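Local coordinates for autophagy-related protein 9 (PDB 7D0I) that scrambles phospholipids between the two leaflets of the membrane as a homotrimer with a central pore, supporting autophagosomal membrane expansion, at residues E284-I292 and W302-L312. The protein carries 1 engineered substitution. Sequence-based numbering, arbitrary orientation.
Sequences EFYIHALKI and WQRVLYRLLKL
With CG set beside its backbone N and opposite its carbonyl carbon (chi1 -78°), Leu290 reaches helix 302-312 with both methyls: CD2 lies 3.6 Å from Arg308 CB and 3.7 Å from Leu309 CD1, while CD1 faces Val305 CG1. The same CD1 rests over the centre of the Tyr286 ring, 3.7 Å above its plane. Phe285, CG trans to N (chi1 176°), brings its ring to the same leucine: Leu309 CD1 lies at the ring edge near CZ, and Leu312 CD2 is 3.7 Å from Phe285 CZ. Ile292 CD1 adds a methyl against Val305 CG2 at 3.8 Å. No hydrogen bond crosses the contact. The bent Arg308 chain passes beside Leu290 O, which lies near the edge of the guanidinium, and that group makes a long, weak ion pair with Asp585 of a second subunit. The C-terminal part of helix 253-289, with its wider pi-type turn at 285-289, lies across helix 302-312, their local axes 69° apart; the chain leaves helical geometry at Lys291, which has positive phi. Helix 183-195 packs against both, Val190 O accepting a hydrogen bond from Tyr286 OH and Leu187 touching Leu309, while helix 336-343 packs on Trp302, Leu306 and Leu309.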
ATOM      1  N   GLU A 284      -5.353 -22.661 -41.652  1.00 47.28           N
ATOM      2  CA  GLU A 284      -3.955 -22.702 -42.065  1.00 47.28           C
ATOM      3  C   GLU A 284      -3.189 -21.509 -41.514  1.00 47.28           C
ATOM      4  O   GLU A 284      -2.073 -21.660 -41.008  1.00 47.28           O
ATOM      5  CB  GLU A 284      -3.848 -22.753 -43.587  1.00 47.28           C
ATOM      6  CG  GLU A 284      -4.281 -24.076 -44.187  1.00 47.28           C
ATOM      7  CD  GLU A 284      -3.441 -25.238 -43.700  1.00 47.28           C
ATOM      8  OE1 GLU A 284      -2.243 -25.036 -43.414  1.00 47.28           O
ATOM      9  OE2 GLU A 284      -3.979 -26.360 -43.603  1.00 47.28           O
ATOM     10  N   PHE A 285      -3.774 -20.312 -41.596  1.00 42.63           N
ATOM     11  CA  PHE A 285      -3.105 -19.143 -41.034  1.00 42.63           C
ATOM     12  C   PHE A 285      -2.878 -19.289 -39.538  1.00 42.63           C
ATOM     13  O   PHE A 285      -1.888 -18.778 -39.007  1.00 42.63           O
ATOM     14  CB  PHE A 285      -3.909 -17.878 -41.319  1.00 42.63           C
ATOM     15  CG  PHE A 285      -3.338 -16.648 -40.683  1.00 42.63           C
ATOM     16  CD1 PHE A 285      -3.815 -16.193 -39.471  1.00 42.63           C
ATOM     17  CD2 PHE A 285      -2.321 -15.948 -41.294  1.00 42.63           C
ATOM     18  CE1 PHE A 285      -3.286 -15.066 -38.883  1.00 42.63           C
ATOM     19  CE2 PHE A 285      -1.793 -14.820 -40.710  1.00 42.63           C
ATOM     20  CZ  PHE A 285      -2.277 -14.379 -39.504  1.00 42.63           C
ATOM     21  N   TYR A 286      -3.782 -19.970 -38.839  1.00 41.31           N
ATOM     22  CA  TYR A 286      -3.621 -20.136 -37.399  1.00 41.31           C
ATOM     23  C   TYR A 286      -2.517 -21.130 -37.084  1.00 41.31           C
ATOM     24  O   TYR A 286      -1.672 -20.880 -36.217  1.00 41.31           O
ATOM     25  CB  TYR A 286      -4.940 -20.581 -36.767  1.00 41.31           C
ATOM     26  CG  TYR A 286      -5.676 -19.470 -36.063  1.00 41.31           C
ATOM     27  CD1 TYR A 286      -5.578 -19.306 -34.696  1.00 41.31           C
ATOM     28  CD2 TYR A 286      -6.455 -18.578 -36.769  1.00 41.31           C
ATOM     29  CE1 TYR A 286      -6.239 -18.296 -34.059  1.00 41.31           C
ATOM     30  CE2 TYR A 286      -7.116 -17.569 -36.139  1.00 41.31           C
ATOM     31  CZ  TYR A 286      -7.004 -17.430 -34.787  1.00 41.31           C
ATOM     32  OH  TYR A 286      -7.671 -16.413 -34.163  1.00 41.31           O
ATOM     33  N   ILE A 287      -2.502 -22.267 -37.779  1.00 47.80           N
ATOM     34  CA  ILE A 287      -1.521 -23.303 -37.468  1.00 47.80           C
ATOM     35  C   ILE A 287      -0.126 -22.871 -37.900  1.00 47.80           C
ATOM     36  O   ILE A 287       0.830 -22.934 -37.121  1.00 47.80           O
ATOM     37  CB  ILE A 287      -1.915 -24.637 -38.121  1.00 47.80           C
ATOM     38  CG1 ILE A 287      -3.280 -25.091 -37.622  1.00 47.80           C
ATOM     39  CG2 ILE A 287      -0.876 -25.689 -37.808  1.00 47.80           C
ATOM     40  CD1 ILE A 287      -3.728 -26.393 -38.225  1.00 47.80           C
ATOM     41  N   HIS A 288       0.014 -22.428 -39.149  1.00 48.91           N
ATOM     42  CA  HIS A 288       1.338 -22.149 -39.692  1.00 48.91           C
ATOM     43  C   HIS A 288       1.876 -20.806 -39.216  1.00 48.91           C
ATOM     44  O   HIS A 288       2.909 -20.742 -38.544  1.00 48.91           O
ATOM     45  CB  HIS A 288       1.288 -22.207 -41.220  1.00 48.91           C
ATOM     46  CG  HIS A 288       0.932 -23.556 -41.762  1.00 48.91           C
ATOM     47  ND1 HIS A 288       0.869 -24.682 -40.969  1.00 48.91           N
ATOM     48  CD2 HIS A 288       0.619 -23.962 -43.013  1.00 48.91           C
ATOM     49  CE1 HIS A 288       0.530 -25.721 -41.709  1.00 48.91           C
ATOM     50  NE2 HIS A 288       0.373 -25.312 -42.955  1.00 48.91           N
ATOM     51  N   ALA A 289       1.183 -19.718 -39.551  1.00 48.73           N
ATOM     52  CA  ALA A 289       1.711 -18.389 -39.265  1.00 48.73           C
ATOM     53  C   ALA A 289       1.678 -18.081 -37.773  1.00 48.73           C
ATOM     54  O   ALA A 289       2.674 -17.621 -37.204  1.00 48.73           O
ATOM     55  CB  ALA A 289       0.927 -17.337 -40.044  1.00 48.73           C
ATOM     56  N   LEU A 290       0.542 -18.315 -37.122  1.00 49.08           N
ATOM     57  CA  LEU A 290       0.423 -18.006 -35.704  1.00 49.08           C
ATOM     58  C   LEU A 290       1.064 -19.057 -34.812  1.00 49.08           C
ATOM     59  O   LEU A 290       1.383 -18.757 -33.660  1.00 49.08           O
ATOM     60  CB  LEU A 290      -1.049 -17.840 -35.321  1.00 49.08           C
ATOM     61  CG  LEU A 290      -1.708 -16.519 -35.703  1.00 49.08           C
ATOM     62  CD1 LEU A 290      -3.128 -16.481 -35.215  1.00 49.08           C
ATOM     63  CD2 LEU A 290      -0.921 -15.376 -35.116  1.00 49.08           C
ATOM     64  N   LYS A 291       1.262 -20.271 -35.320  1.00 50.97           N
ATOM     65  CA  LYS A 291       1.818 -21.372 -34.536  1.00 50.97           C
ATOM     66  C   LYS A 291       0.993 -21.613 -33.274  1.00 50.97           C
ATOM     67  O   LYS A 291       1.512 -21.651 -32.158  1.00 50.97           O
ATOM     68  CB  LYS A 291       3.291 -21.127 -34.201  1.00 50.97           C
ATOM     69  CG  LYS A 291       4.224 -21.256 -35.397  1.00 50.97           C
ATOM     70  CD  LYS A 291       5.669 -21.001 -35.002  1.00 50.97           C
ATOM     71  CE  LYS A 291       5.907 -19.539 -34.663  1.00 50.97           C
ATOM     72  NZ  LYS A 291       5.835 -18.672 -35.867  1.00 50.97           N
ATOM     73  N   ILE A 292      -0.313 -21.765 -33.464  1.00 47.85           N
ATOM     74  CA  ILE A 292      -1.238 -22.146 -32.406  1.00 47.85           C
ATOM     75  C   ILE A 292      -1.777 -23.524 -32.749  1.00 47.85           C
ATOM     76  O   ILE A 292      -2.351 -23.723 -33.827  1.00 47.85           O
ATOM     77  CB  ILE A 292      -2.376 -21.126 -32.248  1.00 47.85           C
ATOM     78  CG1 ILE A 292      -1.814 -19.770 -31.834  1.00 47.85           C
ATOM     79  CG2 ILE A 292      -3.384 -21.608 -31.228  1.00 47.85           C
ATOM     80  CD1 ILE A 292      -2.857 -18.730 -31.609  1.00 47.85           C
ATOM     81  N   TRP A 302      -7.280 -14.758 -25.907  1.00 25.20           N
ATOM     82  CA  TRP A 302      -7.123 -13.770 -26.966  1.00 25.20           C
ATOM     83  C   TRP A 302      -5.826 -12.998 -26.822  1.00 25.20           C
ATOM     84  O   TRP A 302      -5.265 -12.550 -27.823  1.00 25.20           O
ATOM     85  CB  TRP A 302      -8.303 -12.806 -26.973  1.00 25.20           C
ATOM     86  CG  TRP A 302      -8.210 -11.752 -28.018  1.00 25.20           C
ATOM     87  CD1 TRP A 302      -8.082 -10.417 -27.818  1.00 25.20           C
ATOM     88  CD2 TRP A 302      -8.235 -11.943 -29.434  1.00 25.20           C
ATOM     89  NE1 TRP A 302      -8.026  -9.761 -29.016  1.00 25.20           N
ATOM     90  CE2 TRP A 302      -8.119 -10.680 -30.024  1.00 25.20           C
ATOM     91  CE3 TRP A 302      -8.344 -13.061 -30.257  1.00 25.20           C
ATOM     92  CZ2 TRP A 302      -8.110 -10.504 -31.394  1.00 25.20           C
ATOM     93  CZ3 TRP A 302      -8.335 -12.881 -31.614  1.00 25.20           C
ATOM     94  CH2 TRP A 302      -8.220 -11.617 -32.169  1.00 25.20           C
ATOM     95  N   GLN A 303      -5.330 -12.831 -25.600  1.00 33.21           N
ATOM     96  CA  GLN A 303      -4.051 -12.156 -25.435  1.00 33.21           C
ATOM     97  C   GLN A 303      -2.913 -12.974 -26.024  1.00 33.21           C
ATOM     98  O   GLN A 303      -1.957 -12.406 -26.554  1.00 33.21           O
ATOM     99  CB  GLN A 303      -3.796 -11.864 -23.963  1.00 33.21           C
ATOM    100  CG  GLN A 303      -4.767 -10.869 -23.354  1.00 33.21           C
ATOM    101  CD  GLN A 303      -6.050 -11.511 -22.881  1.00 33.21           C
ATOM    102  OE1 GLN A 303      -6.377 -12.630 -23.265  1.00 33.21           O
ATOM    103  NE2 GLN A 303      -6.784 -10.805 -22.031  1.00 33.21           N
ATOM    104  N   ARG A 304      -3.007 -14.301 -25.969  1.00 41.70           N
ATOM    105  CA  ARG A 304      -1.987 -15.135 -26.591  1.00 41.70           C
ATOM    106  C   ARG A 304      -2.038 -15.019 -28.108  1.00 41.70           C
ATOM    107  O   ARG A 304      -0.993 -14.960 -28.767  1.00 41.70           O
ATOM    108  CB  ARG A 304      -2.162 -16.584 -26.146  1.00 41.70           C
ATOM    109  CG  ARG A 304      -1.225 -17.577 -26.809  1.00 41.70           C
ATOM    110  CD  ARG A 304       0.220 -17.422 -26.351  1.00 41.70           C
ATOM    111  NE  ARG A 304       0.386 -17.626 -24.913  1.00 41.70           N
ATOM    112  CZ  ARG A 304       0.802 -16.689 -24.068  1.00 41.70           C
ATOM    113  NH1 ARG A 304       1.108 -15.480 -24.512  1.00 41.70           N
ATOM    114  NH2 ARG A 304       0.926 -16.962 -22.780  1.00 41.70           N
ATOM    115  N   VAL A 305      -3.242 -14.977 -28.676  1.00 35.21           N
ATOM    116  CA  VAL A 305      -3.370 -14.777 -30.115  1.00 35.21           C
ATOM    117  C   VAL A 305      -2.825 -13.415 -30.513  1.00 35.21           C
ATOM    118  O   VAL A 305      -2.158 -13.278 -31.541  1.00 35.21           O
ATOM    119  CB  VAL A 305      -4.836 -14.943 -30.555  1.00 35.21           C
ATOM    120  CG1 VAL A 305      -4.948 -14.780 -32.045  1.00 35.21           C
ATOM    121  CG2 VAL A 305      -5.363 -16.292 -30.138  1.00 35.21           C
ATOM    122  N   LEU A 306      -3.089 -12.390 -29.704  1.00 36.09           N
ATOM    123  CA  LEU A 306      -2.542 -11.066 -29.987  1.00 36.09           C
ATOM    124  C   LEU A 306      -1.024 -11.071 -29.917  1.00 36.09           C
ATOM    125  O   LEU A 306      -0.355 -10.426 -30.731  1.00 36.09           O
ATOM    126  CB  LEU A 306      -3.100 -10.043 -29.009  1.00 36.09           C
ATOM    127  CG  LEU A 306      -4.494  -9.532 -29.317  1.00 36.09           C
ATOM    128  CD1 LEU A 306      -4.900  -8.513 -28.285  1.00 36.09           C
ATOM    129  CD2 LEU A 306      -4.506  -8.938 -30.698  1.00 36.09           C
ATOM    130  N   TYR A 307      -0.464 -11.770 -28.932  1.00 48.79           N
ATOM    131  CA  TYR A 307       0.984 -11.884 -28.818  1.00 48.79           C
ATOM    132  C   TYR A 307       1.576 -12.510 -30.072  1.00 48.79           C
ATOM    133  O   TYR A 307       2.506 -11.960 -30.678  1.00 48.79           O
ATOM    134  CB  TYR A 307       1.316 -12.707 -27.577  1.00 48.79           C
ATOM    135  CG  TYR A 307       2.778 -12.860 -27.266  1.00 48.79           C
ATOM    136  CD1 TYR A 307       3.424 -14.067 -27.488  1.00 48.79           C
ATOM    137  CD2 TYR A 307       3.508 -11.813 -26.727  1.00 48.79           C
ATOM    138  CE1 TYR A 307       4.759 -14.226 -27.194  1.00 48.79           C
ATOM    139  CE2 TYR A 307       4.850 -11.959 -26.430  1.00 48.79           C
ATOM    140  CZ  TYR A 307       5.470 -13.170 -26.664  1.00 48.79           C
ATOM    141  OH  TYR A 307       6.806 -13.332 -26.371  1.00 48.79           O
ATOM    142  N   ARG A 308       1.032 -13.653 -30.490  1.00 50.25           N
ATOM    143  CA  ARG A 308       1.522 -14.299 -31.703  1.00 50.25           C
ATOM    144  C   ARG A 308       1.353 -13.398 -32.917  1.00 50.25           C
ATOM    145  O   ARG A 308       2.226 -13.351 -33.791  1.00 50.25           O
ATOM    146  CB  ARG A 308       0.792 -15.619 -31.928  1.00 50.25           C
ATOM    147  CG  ARG A 308       0.927 -16.616 -30.803  1.00 50.25           C
ATOM    148  CD  ARG A 308       2.237 -17.366 -30.876  1.00 50.25           C
ATOM    149  NE  ARG A 308       2.205 -18.552 -30.031  1.00 50.25           N
ATOM    150  CZ  ARG A 308       2.629 -18.585 -28.772  1.00 50.25           C
ATOM    151  NH1 ARG A 308       3.132 -17.496 -28.211  1.00 50.25           N
ATOM    152  NH2 ARG A 308       2.557 -19.712 -28.079  1.00 50.25           N
ATOM    153  N   LEU A 309       0.242 -12.671 -32.991  1.00 47.36           N
ATOM    154  CA  LEU A 309      -0.034 -11.863 -34.169  1.00 47.36           C
ATOM    155  C   LEU A 309       0.894 -10.662 -34.251  1.00 47.36           C
ATOM    156  O   LEU A 309       1.274 -10.249 -35.349  1.00 47.36           O
ATOM    157  CB  LEU A 309      -1.486 -11.407 -34.155  1.00 47.36           C
ATOM    158  CG  LEU A 309      -2.063 -10.957 -35.490  1.00 47.36           C
ATOM    159  CD1 LEU A 309      -2.126 -12.129 -36.436  1.00 47.36           C
ATOM    160  CD2 LEU A 309      -3.435 -10.367 -35.275  1.00 47.36           C
ATOM    161  N   LEU A 310       1.255 -10.085 -33.106  1.00 54.71           N
ATOM    162  CA  LEU A 310       2.232  -9.004 -33.114  1.00 54.71           C
ATOM    163  C   LEU A 310       3.621  -9.536 -33.436  1.00 54.71           C
ATOM    164  O   LEU A 310       4.403  -8.869 -34.122  1.00 54.71           O
ATOM    165  CB  LEU A 310       2.227  -8.280 -31.774  1.00 54.71           C
ATOM    166  CG  LEU A 310       2.933  -6.927 -31.767  1.00 54.71           C
ATOM    167  CD1 LEU A 310       2.193  -5.958 -32.663  1.00 54.71           C
ATOM    168  CD2 LEU A 310       3.045  -6.383 -30.357  1.00 54.71           C
ATOM    169  N   LYS A 311       3.947 -10.738 -32.947  1.00 57.40           N
ATOM    170  CA  LYS A 311       5.205 -11.373 -33.327  1.00 57.40           C
ATOM    171  C   LYS A 311       5.304 -11.526 -34.840  1.00 57.40           C
ATOM    172  O   LYS A 311       6.313 -11.160 -35.447  1.00 57.40           O
ATOM    173  CB  LYS A 311       5.336 -12.735 -32.647  1.00 57.40           C
ATOM    174  CG  LYS A 311       6.328 -13.662 -33.333  1.00 57.40           C
ATOM    175  CD  LYS A 311       6.193 -15.102 -32.865  1.00 57.40           C
ATOM    176  CE  LYS A 311       6.659 -15.279 -31.435  1.00 57.40           C
ATOM    177  NZ  LYS A 311       6.556 -16.699 -31.004  1.00 57.40           N
ATOM    178  N   LEU A 312       4.253 -12.062 -35.461  1.00 58.54           N
ATOM    179  CA  LEU A 312       4.269 -12.277 -36.904  1.00 58.54           C
ATOM    180  C   LEU A 312       4.515 -10.979 -37.661  1.00 58.54           C
ATOM    181  O   LEU A 312       5.234 -10.968 -38.667  1.00 58.54           O
ATOM    182  CB  LEU A 312       2.952 -12.909 -37.352  1.00 58.54           C
ATOM    183  CG  LEU A 312       2.751 -13.048 -38.858  1.00 58.54           C
ATOM    184  CD1 LEU A 312       3.668 -14.113 -39.421  1.00 58.54           C
ATOM    185  CD2 LEU A 312       1.302 -13.359 -39.174  1.00 58.54           C
TER